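Local coordinates for adapter protein MecA 2 (Bacillus subtilis, PDB 3JTN), which acts as an adaptor that delivers unfolded or aggregated proteins and the competence factor ComK to the ClpC protease, here represented by its ClpC-interacting C-terminal domain, at residues A[3-7]-A[63-67]; A[17-21]-A[83-87]; A[26-32]-A[76-82]. All blocks are in the same frame, centred on the assembly; numbering follows the deposited sequence.

How the interactions relate
From the N terminus, the chain lays down strand 3-7, helix 10-22 and strand 29-33 before any of the three contacts is closed. Interaction 1 closes first, when loop 63-67 returns to strand 3-7 beside one edge of the antiparallel sheet. Interaction 3 follows as 76-82 pairs with 26-32 at the opposite edge, and interaction 2 closes last, bringing the final helix 82-87 onto helix 10-22. Interaction 1 therefore crosses both others, whereas interaction 3 lies within the span of interaction 2. Interactions 1 and 3 touch where I67 CD1 lies 3.3 Å from Y31 CE2; interactions 2 and 3 abut at G27 and V83, while centres 1 and 2 stand about 18 Å apart.

Interaction 1 (A[3-7]-A[63-67]); sequences IIYQF and TTLTI
I4 lays its side chain over T63 and reaches on to the start of the helix at I67. Its strand, 3-7, is extended (I4 phi/psi -144/124); I4 and Q6 direct CA-to-CB toward 63-67, whereas that bond of Y5 is directed away and its side chain touches V53 and L56 of helix 49-59. The closest CA pair is Y5-T63 at 5.6 Å. With chi1 m and chi2 t, I4 sets its CG2 3.5 Å from T63 CG2 and its CD1 4.0 Å from I67 CB; the I4 CD1 to I67 N distance is 3.5 Å. T63 CB also lies 4.1 Å from Q6 CB, while Q6 NE2 is hydrogen-bonded to Q36 OE1. One water donates to I4 O (2.9 Å) and accepts from T63 N (2.9 Å). The segment is loop up to I67, bending at T64 (phi/psi -88/-4) and L65 (-53/157): T63, chi1 t, accepts at OG1 from L65 N (3.1 Å, 161°). T66, chi1 p, then caps R69 N through OG1. The loop from edge strand 61-62 to helix 67-73 is thus held to neighbouring strand 3-7 by a water bridge and apolar contacts, with an ST turn leading into a threonine N-cap.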
loop_
_atom_site.group_PDB
_atom_site.type_symbol
_atom_site.label_atom_id
_atom_site.label_comp_id
_atom_site.label_asym_id
_atom_site.label_seq_id
_atom_site.Cartn_x
_atom_site.Cartn_y
_atom_site.Cartn_z
ATOM N N ILE A 3 -6.565 4.597 4.403
ATOM C CA ILE A 3 -5.744 3.443 4.734
ATOM C C ILE A 3 -4.288 3.671 4.369
ATOM O O ILE A 3 -3.975 3.968 3.220
ATOM C CB ILE A 3 -6.195 2.205 3.970
ATOM C CG1 ILE A 3 -7.708 2.154 3.870
ATOM C CG2 ILE A 3 -5.636 0.939 4.612
ATOM C CD1 ILE A 3 -8.218 0.861 3.276
ATOM N N ILE A 4 -3.400 3.503 5.343
ATOM C CA ILE A 4 -1.972 3.592 5.104
ATOM C C ILE A 4 -1.297 2.577 6.001
ATOM O O ILE A 4 -1.473 2.601 7.222
ATOM C CB ILE A 4 -1.410 4.977 5.467
ATOM C CG1 ILE A 4 -2.241 6.086 4.825
ATOM C CG2 ILE A 4 0.037 5.096 5.038
ATOM C CD1 ILE A 4 -1.719 7.492 5.102
ATOM N N TYR A 5 -0.520 1.684 5.401
ATOM C CA TYR A 5 0.251 0.741 6.184
ATOM C C TYR A 5 1.726 0.996 5.975
ATOM O O TYR A 5 2.135 1.383 4.889
ATOM C CB TYR A 5 -0.124 -0.702 5.827
ATOM C CG TYR A 5 -1.142 -1.269 6.783
ATOM C CD1 TYR A 5 -0.914 -2.468 7.445
ATOM C CD2 TYR A 5 -2.318 -0.582 7.055
ATOM C CE1 TYR A 5 -1.836 -2.977 8.331
ATOM C CE2 TYR A 5 -3.252 -1.084 7.945
ATOM C CZ TYR A 5 -3.001 -2.278 8.586
ATOM O OH TYR A 5 -3.922 -2.794 9.471
ATOM N N GLN A 6 2.516 0.829 7.028
ATOM C CA GLN A 6 3.953 0.857 6.866
ATOM C C GLN A 6 4.404 -0.574 6.655
ATOM O O GLN A 6 3.711 -1.520 7.035
ATOM C CB GLN A 6 4.645 1.494 8.072
ATOM C CG GLN A 6 4.476 0.776 9.386
ATOM C CD GLN A 6 5.080 1.565 10.535
ATOM O OE1 GLN A 6 4.587 1.524 11.663
ATOM N NE2 GLN A 6 6.139 2.313 10.247
ATOM N N PHE A 7 5.561 -0.736 6.039
ATOM C CA PHE A 7 6.028 -2.063 5.687
ATOM C C PHE A 7 7.471 -2.266 6.101
ATOM O O PHE A 7 8.275 -1.335 6.063
ATOM C CB PHE A 7 5.807 -2.324 4.195
ATOM C CG PHE A 7 4.357 -2.413 3.828
ATOM C CD1 PHE A 7 3.694 -3.633 3.861
ATOM C CD2 PHE A 7 3.640 -1.272 3.505
ATOM C CE1 PHE A 7 2.353 -3.710 3.555
ATOM C CE2 PHE A 7 2.298 -1.345 3.196
ATOM C CZ PHE A 7 1.651 -2.557 3.219
ATOM N N THR A 63 0.117 2.585 10.587
ATOM C CA THR A 63 1.015 3.692 10.834
ATOM C C THR A 63 0.132 4.830 11.297
ATOM O O THR A 63 -1.032 4.902 10.903
ATOM C CB THR A 63 1.791 4.062 9.554
ATOM O OG1 THR A 63 2.571 5.243 9.773
ATOM C CG2 THR A 63 0.829 4.291 8.400
ATOM N N THR A 64 0.661 5.701 12.152
ATOM C CA THR A 64 -0.097 6.869 12.588
ATOM C C THR A 64 0.133 8.023 11.620
ATOM O O THR A 64 -0.476 9.085 11.746
ATOM C CB THR A 64 0.279 7.312 14.015
ATOM O OG1 THR A 64 1.637 7.767 14.034
ATOM C CG2 THR A 64 0.098 6.157 15.006
ATOM N N LEU A 65 1.010 7.807 10.647
ATOM C CA LEU A 65 1.320 8.847 9.679
ATOM C C LEU A 65 0.054 9.386 9.039
ATOM O O LEU A 65 -0.977 8.729 9.043
ATOM C CB LEU A 65 2.269 8.326 8.603
ATOM C CG LEU A 65 3.743 8.659 8.823
ATOM C CD1 LEU A 65 4.222 8.137 10.167
ATOM C CD2 LEU A 65 4.561 8.080 7.699
ATOM N N THR A 66 0.127 10.604 8.518
ATOM C CA THR A 66 -0.939 11.125 7.685
ATOM C C THR A 66 -0.497 10.988 6.237
ATOM O O THR A 66 0.701 10.831 5.958
ATOM C CB THR A 66 -1.240 12.586 8.025
ATOM O OG1 THR A 66 -0.093 13.398 7.731
ATOM C CG2 THR A 66 -1.564 12.707 9.498
ATOM N N ILE A 67 -1.451 11.012 5.309
ATOM C CA ILE A 67 -1.100 11.016 3.889
ATOM C C ILE A 67 -0.463 12.360 3.579
ATOM O O ILE A 67 0.333 12.479 2.647
ATOM C CB ILE A 67 -2.327 10.817 2.979
ATOM C CG1 ILE A 67 -1.893 10.582 1.529
ATOM C CG2 ILE A 67 -3.260 12.022 3.060
ATOM C CD1 ILE A 67 -1.442 9.163 1.242
HETATM O O HOH W 1 -2.683 2.727 9.803
#

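Interaction 2 (A[17-21]-A[83-87]); sequences SESLQ and VETIQ
Both segments are helical, 17-21 within helix 10-22 and 83-87 within helix 82-87, and their local axes approach to 9.2 Å at a signed crossing angle of -117°, a steeply crossed helix-helix packing on one face of the domain's antiparallel sheet. Regular i to i+4 bonds run from Q21 N to S17 O (2.9 Å) and from Q87 N to V83 O (2.8 Å). The nearest CA atoms, S17 and V83, are only 4.9 Å apart, an approach consistent with the small side chain of S17, whose OG turns back to bond I13 O. V83 (chi1 t) fits against the first helix: its CG1 is 3.4 Å from S17 O and 3.9 Å from Q21 CB, and its CG2 is 3.5 Å from L20 CD1. L20 in turn rests on L39 and L41 of the sheet, so the interface passes into the hydrophobic core. I86 (chi1 m, chi2 t) places CD1 3.1 Å from S17 OG and also packs on F10, I13 and I14. At the more open margin Q87, with chi1 and chi2 both m, folds over the first helix, its OE1 3.2 Å from S17 CB, and its NE2 donates a weak hydrogen bond to E18 OE2 at 2.8 Å, 129° at the hydrogen.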
loop_
_atom_site.group_PDB
_atom_site.type_symbol
_atom_site.label_atom_id
_atom_site.label_comp_id
_atom_site.label_asym_id
_atom_site.label_seq_id
_atom_site.Cartn_x
_atom_site.Cartn_y
_atom_site.Cartn_z
ATOM N N SER A 17 1.118 -7.184 -2.947
ATOM C CA SER A 17 0.552 -6.859 -4.252
ATOM C C SER A 17 -0.151 -8.027 -4.898
ATOM O O SER A 17 -1.155 -7.857 -5.590
ATOM C CB SER A 17 1.643 -6.366 -5.189
ATOM O OG SER A 17 2.186 -5.176 -4.672
ATOM N N GLU A 18 0.382 -9.216 -4.684
ATOM C CA GLU A 18 -0.238 -10.417 -5.230
ATOM C C GLU A 18 -1.618 -10.610 -4.628
ATOM O O GLU A 18 -2.569 -10.977 -5.320
ATOM C CB GLU A 18 0.630 -11.655 -4.961
ATOM C CG GLU A 18 0.002 -12.961 -5.439
ATOM C CD GLU A 18 -0.603 -12.850 -6.834
ATOM O OE1 GLU A 18 -1.835 -13.040 -6.972
ATOM O OE2 GLU A 18 0.151 -12.564 -7.790
ATOM N N SER A 19 -1.734 -10.350 -3.334
ATOM C CA SER A 19 -3.003 -10.553 -2.654
ATOM C C SER A 19 -3.965 -9.452 -3.094
ATOM O O SER A 19 -5.109 -9.730 -3.435
ATOM C CB SER A 19 -2.823 -10.541 -1.139
ATOM O OG SER A 19 -2.101 -11.677 -0.717
ATOM N N LEU A 20 -3.487 -8.210 -3.119
ATOM C CA LEU A 20 -4.341 -7.092 -3.536
ATOM C C LEU A 20 -4.865 -7.274 -4.963
ATOM O O LEU A 20 -6.043 -7.044 -5.235
ATOM C CB LEU A 20 -3.614 -5.753 -3.392
ATOM C CG LEU A 20 -3.161 -5.344 -1.989
ATOM C CD1 LEU A 20 -2.756 -3.888 -1.987
ATOM C CD2 LEU A 20 -4.255 -5.592 -0.980
ATOM N N GLN A 21 -3.986 -7.677 -5.874
ATOM C CA GLN A 21 -4.402 -8.005 -7.233
ATOM C C GLN A 21 -5.408 -9.156 -7.234
ATOM O O GLN A 21 -6.363 -9.158 -8.005
ATOM C CB GLN A 21 -3.193 -8.374 -8.083
ATOM C CG GLN A 21 -3.554 -8.844 -9.475
ATOM C CD GLN A 21 -2.339 -9.287 -10.263
ATOM O OE1 GLN A 21 -1.823 -8.539 -11.093
ATOM N NE2 GLN A 21 -1.866 -10.502 -9.999
ATOM N N VAL A 83 0.013 -1.561 -7.150
ATOM C CA VAL A 83 -0.163 -3.004 -7.270
ATOM C C VAL A 83 0.025 -3.454 -8.704
ATOM O O VAL A 83 0.603 -4.504 -8.958
ATOM C CB VAL A 83 -1.540 -3.469 -6.805
ATOM C CG1 VAL A 83 -1.747 -4.913 -7.212
ATOM C CG2 VAL A 83 -1.686 -3.302 -5.296
ATOM N N GLU A 84 -0.457 -2.659 -9.650
ATOM C CA GLU A 84 -0.403 -3.090 -11.026
ATOM C C GLU A 84 1.005 -2.916 -11.574
ATOM O O GLU A 84 1.448 -3.703 -12.397
ATOM C CB GLU A 84 -1.415 -2.346 -11.888
ATOM C CG GLU A 84 -0.869 -1.160 -12.616
ATOM C CD GLU A 84 -1.360 -1.115 -14.042
ATOM O OE1 GLU A 84 -0.753 -1.796 -14.897
ATOM O OE2 GLU A 84 -2.354 -0.407 -14.306
ATOM N N THR A 85 1.701 -1.886 -11.105
ATOM C CA THR A 85 3.101 -1.682 -11.448
ATOM C C THR A 85 3.945 -2.845 -10.952
ATOM O O THR A 85 4.780 -3.366 -11.669
ATOM C CB THR A 85 3.639 -0.408 -10.812
ATOM O OG1 THR A 85 3.049 0.724 -11.456
ATOM C CG2 THR A 85 5.162 -0.350 -10.951
ATOM N N ILE A 86 3.716 -3.241 -9.709
ATOM C CA ILE A 86 4.428 -4.361 -9.121
ATOM C C ILE A 86 4.063 -5.668 -9.805
ATOM O O ILE A 86 4.939 -6.403 -10.249
ATOM C CB ILE A 86 4.123 -4.472 -7.634
ATOM C CG1 ILE A 86 4.799 -3.328 -6.881
ATOM C CG2 ILE A 86 4.591 -5.809 -7.101
ATOM C CD1 ILE A 86 4.620 -3.392 -5.381
ATOM N N GLN A 87 2.769 -5.957 -9.893
ATOM C CA GLN A 87 2.326 -7.222 -10.461
ATOM C C GLN A 87 2.752 -7.334 -11.901
ATOM O O GLN A 87 2.897 -8.435 -12.425
ATOM C CB GLN A 87 0.814 -7.386 -10.356
ATOM C CG GLN A 87 0.349 -7.602 -8.954
ATOM C CD GLN A 87 1.011 -8.793 -8.322
ATOM O OE1 GLN A 87 1.853 -8.648 -7.437
ATOM N NE2 GLN A 87 0.647 -9.985 -8.779
#

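Interaction 3 (A[26-32]-A[76-82]); sequences TGGTVYH and LIMDGNA
V30 forms the apolar centre: with chi1 t, its CG2 lies 3.5 Å from A82 CB and 4.0 Å from M78 CE, and its CG1 is 3.9 Å from I77 CB. This face continues to I13 and L39. On the other face Y31 CE1 meets L76 CD1 at 3.7 Å, where Y31 also touches I67 and L70 of helix 67-73. The antiparallel register pairs V30 with M78 (hydrogen-bonded; V30 N to M78 O 2.8 Å) and Y31 with L76 (non-hydrogen-bonded). It slips by one between these pairs: I77 (phi/psi -94/-46) and M78 both face V30, whose O accepts from I77 N (2.9 Å) and M78 N (3.2 Å), a classic beta bulge. G28, before strand 29-33 (phi 92), and G80, after strand 75-78 (phi 74), adopt angles that favour glycine. G80 N donates to T29 OG1 (2.9 Å), and A82 N to G28 O (3.0 Å). The chemistry implies a sheet edge joined to the start of helix 82-87 by the short turn 79-81, its amides received by V30, T29 and G28 while V30 packs against A82.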
loop_
_atom_site.group_PDB
_atom_site.type_symbol
_atom_site.label_atom_id
_atom_site.label_comp_id
_atom_site.label_asym_id
_atom_site.label_seq_id
_atom_site.Cartn_x
_atom_site.Cartn_y
_atom_site.Cartn_z
ATOM N N THR A 26 -6.160 -2.975 -7.685
ATOM C CA THR A 26 -5.026 -2.860 -8.596
ATOM C C THR A 26 -4.306 -1.511 -8.464
ATOM O O THR A 26 -3.372 -1.211 -9.200
ATOM C CB THR A 26 -5.485 -3.133 -10.054
ATOM O OG1 THR A 26 -5.862 -4.512 -10.184
ATOM C CG2 THR A 26 -4.391 -2.841 -11.038
ATOM N N GLY A 27 -4.723 -0.709 -7.493
ATOM C CA GLY A 27 -4.161 0.618 -7.339
ATOM C C GLY A 27 -3.119 0.696 -6.245
ATOM O O GLY A 27 -2.148 -0.047 -6.240
ATOM N N GLY A 28 -3.318 1.606 -5.303
ATOM C CA GLY A 28 -2.353 1.802 -4.245
ATOM C C GLY A 28 -1.325 2.871 -4.554
ATOM O O GLY A 28 -0.873 3.035 -5.685
ATOM N N THR A 29 -0.943 3.604 -3.528
ATOM C CA THR A 29 0.123 4.568 -3.668
ATOM C C THR A 29 1.217 4.244 -2.683
ATOM O O THR A 29 0.998 4.238 -1.472
ATOM C CB THR A 29 -0.378 5.979 -3.427
ATOM O OG1 THR A 29 -1.140 6.392 -4.566
ATOM C CG2 THR A 29 0.799 6.921 -3.239
ATOM N N VAL A 30 2.397 3.957 -3.208
ATOM C CA VAL A 30 3.538 3.642 -2.364
ATOM C C VAL A 30 4.370 4.882 -2.108
ATOM O O VAL A 30 4.775 5.562 -3.047
ATOM C CB VAL A 30 4.442 2.576 -3.010
ATOM C CG1 VAL A 30 5.711 2.379 -2.182
ATOM C CG2 VAL A 30 3.679 1.267 -3.176
ATOM N N TYR A 31 4.620 5.162 -0.831
ATOM C CA TYR A 31 5.520 6.233 -0.437
ATOM C C TYR A 31 6.754 5.661 0.238
ATOM O O TYR A 31 6.690 4.603 0.844
ATOM C CB TYR A 31 4.838 7.172 0.555
ATOM C CG TYR A 31 3.653 7.911 -0.001
ATOM C CD1 TYR A 31 3.820 9.070 -0.749
ATOM C CD2 TYR A 31 2.363 7.460 0.233
ATOM C CE1 TYR A 31 2.725 9.762 -1.259
ATOM C CE2 TYR A 31 1.263 8.143 -0.267
ATOM C CZ TYR A 31 1.450 9.291 -1.014
ATOM O OH TYR A 31 0.352 9.968 -1.513
ATOM N N HIS A 32 7.875 6.372 0.134
ATOM C CA HIS A 32 9.041 6.057 0.949
ATOM C C HIS A 32 9.285 7.229 1.870
ATOM O O HIS A 32 9.456 8.357 1.424
ATOM C CB HIS A 32 10.286 5.785 0.101
ATOM C CG HIS A 32 11.494 5.440 0.915
ATOM N ND1 HIS A 32 11.678 4.196 1.481
ATOM C CD2 HIS A 32 12.571 6.177 1.271
ATOM C CE1 HIS A 32 12.822 4.180 2.144
ATOM N NE2 HIS A 32 13.383 5.370 2.032
ATOM N N LEU A 76 7.381 9.821 -3.340
ATOM C CA LEU A 76 6.331 9.150 -4.094
ATOM C C LEU A 76 6.958 8.126 -5.029
ATOM O O LEU A 76 7.649 8.468 -5.987
ATOM C CB LEU A 76 5.495 10.166 -4.883
ATOM C CG LEU A 76 4.341 9.660 -5.750
ATOM C CD1 LEU A 76 3.252 9.019 -4.895
ATOM C CD2 LEU A 76 3.764 10.818 -6.573
ATOM N N ILE A 77 6.726 6.858 -4.740
ATOM C CA ILE A 77 7.325 5.810 -5.538
ATOM C C ILE A 77 6.338 5.401 -6.615
ATOM O O ILE A 77 6.696 5.254 -7.786
ATOM C CB ILE A 77 7.703 4.590 -4.677
ATOM C CG1 ILE A 77 8.430 5.045 -3.415
ATOM C CG2 ILE A 77 8.578 3.640 -5.469
ATOM C CD1 ILE A 77 9.714 5.773 -3.718
ATOM N N MET A 78 5.089 5.210 -6.210
ATOM C CA MET A 78 4.069 4.778 -7.141
ATOM C C MET A 78 2.759 5.437 -6.786
ATOM O O MET A 78 2.245 5.256 -5.685
ATOM C CB MET A 78 3.919 3.259 -7.101
ATOM C CG MET A 78 5.211 2.519 -7.341
ATOM S SD MET A 78 5.040 0.743 -7.092
ATOM C CE MET A 78 6.399 0.498 -5.976
ATOM N N ASP A 79 2.221 6.210 -7.721
ATOM C CA ASP A 79 0.967 6.905 -7.482
ATOM C C ASP A 79 -0.194 6.185 -8.144
ATOM O O ASP A 79 -0.306 6.181 -9.372
ATOM C CB ASP A 79 1.033 8.344 -8.003
ATOM C CG ASP A 79 -0.279 9.098 -7.810
ATOM O OD1 ASP A 79 -0.729 9.227 -6.646
ATOM O OD2 ASP A 79 -0.855 9.563 -8.820
ATOM N N GLY A 80 -1.045 5.573 -7.321
ATOM C CA GLY A 80 -2.327 5.059 -7.769
ATOM C C GLY A 80 -2.270 3.795 -8.599
ATOM O O GLY A 80 -3.309 3.244 -8.955
ATOM N N ASN A 81 -1.068 3.333 -8.918
ATOM C CA ASN A 81 -0.925 2.090 -9.674
ATOM C C ASN A 81 0.127 1.168 -9.078
ATOM O O ASN A 81 0.702 0.338 -9.774
ATOM C CB ASN A 81 -0.605 2.378 -11.141
ATOM C CG ASN A 81 0.618 3.253 -11.305
ATOM O OD1 ASN A 81 1.332 3.529 -10.336
ATOM N ND2 ASN A 81 0.871 3.693 -12.535
ATOM N N ALA A 82 0.370 1.320 -7.780
ATOM C CA ALA A 82 1.331 0.481 -7.061
ATOM C C ALA A 82 1.203 -1.008 -7.371
ATOM O O ALA A 82 2.176 -1.656 -7.782
ATOM C CB ALA A 82 1.196 0.704 -5.577
#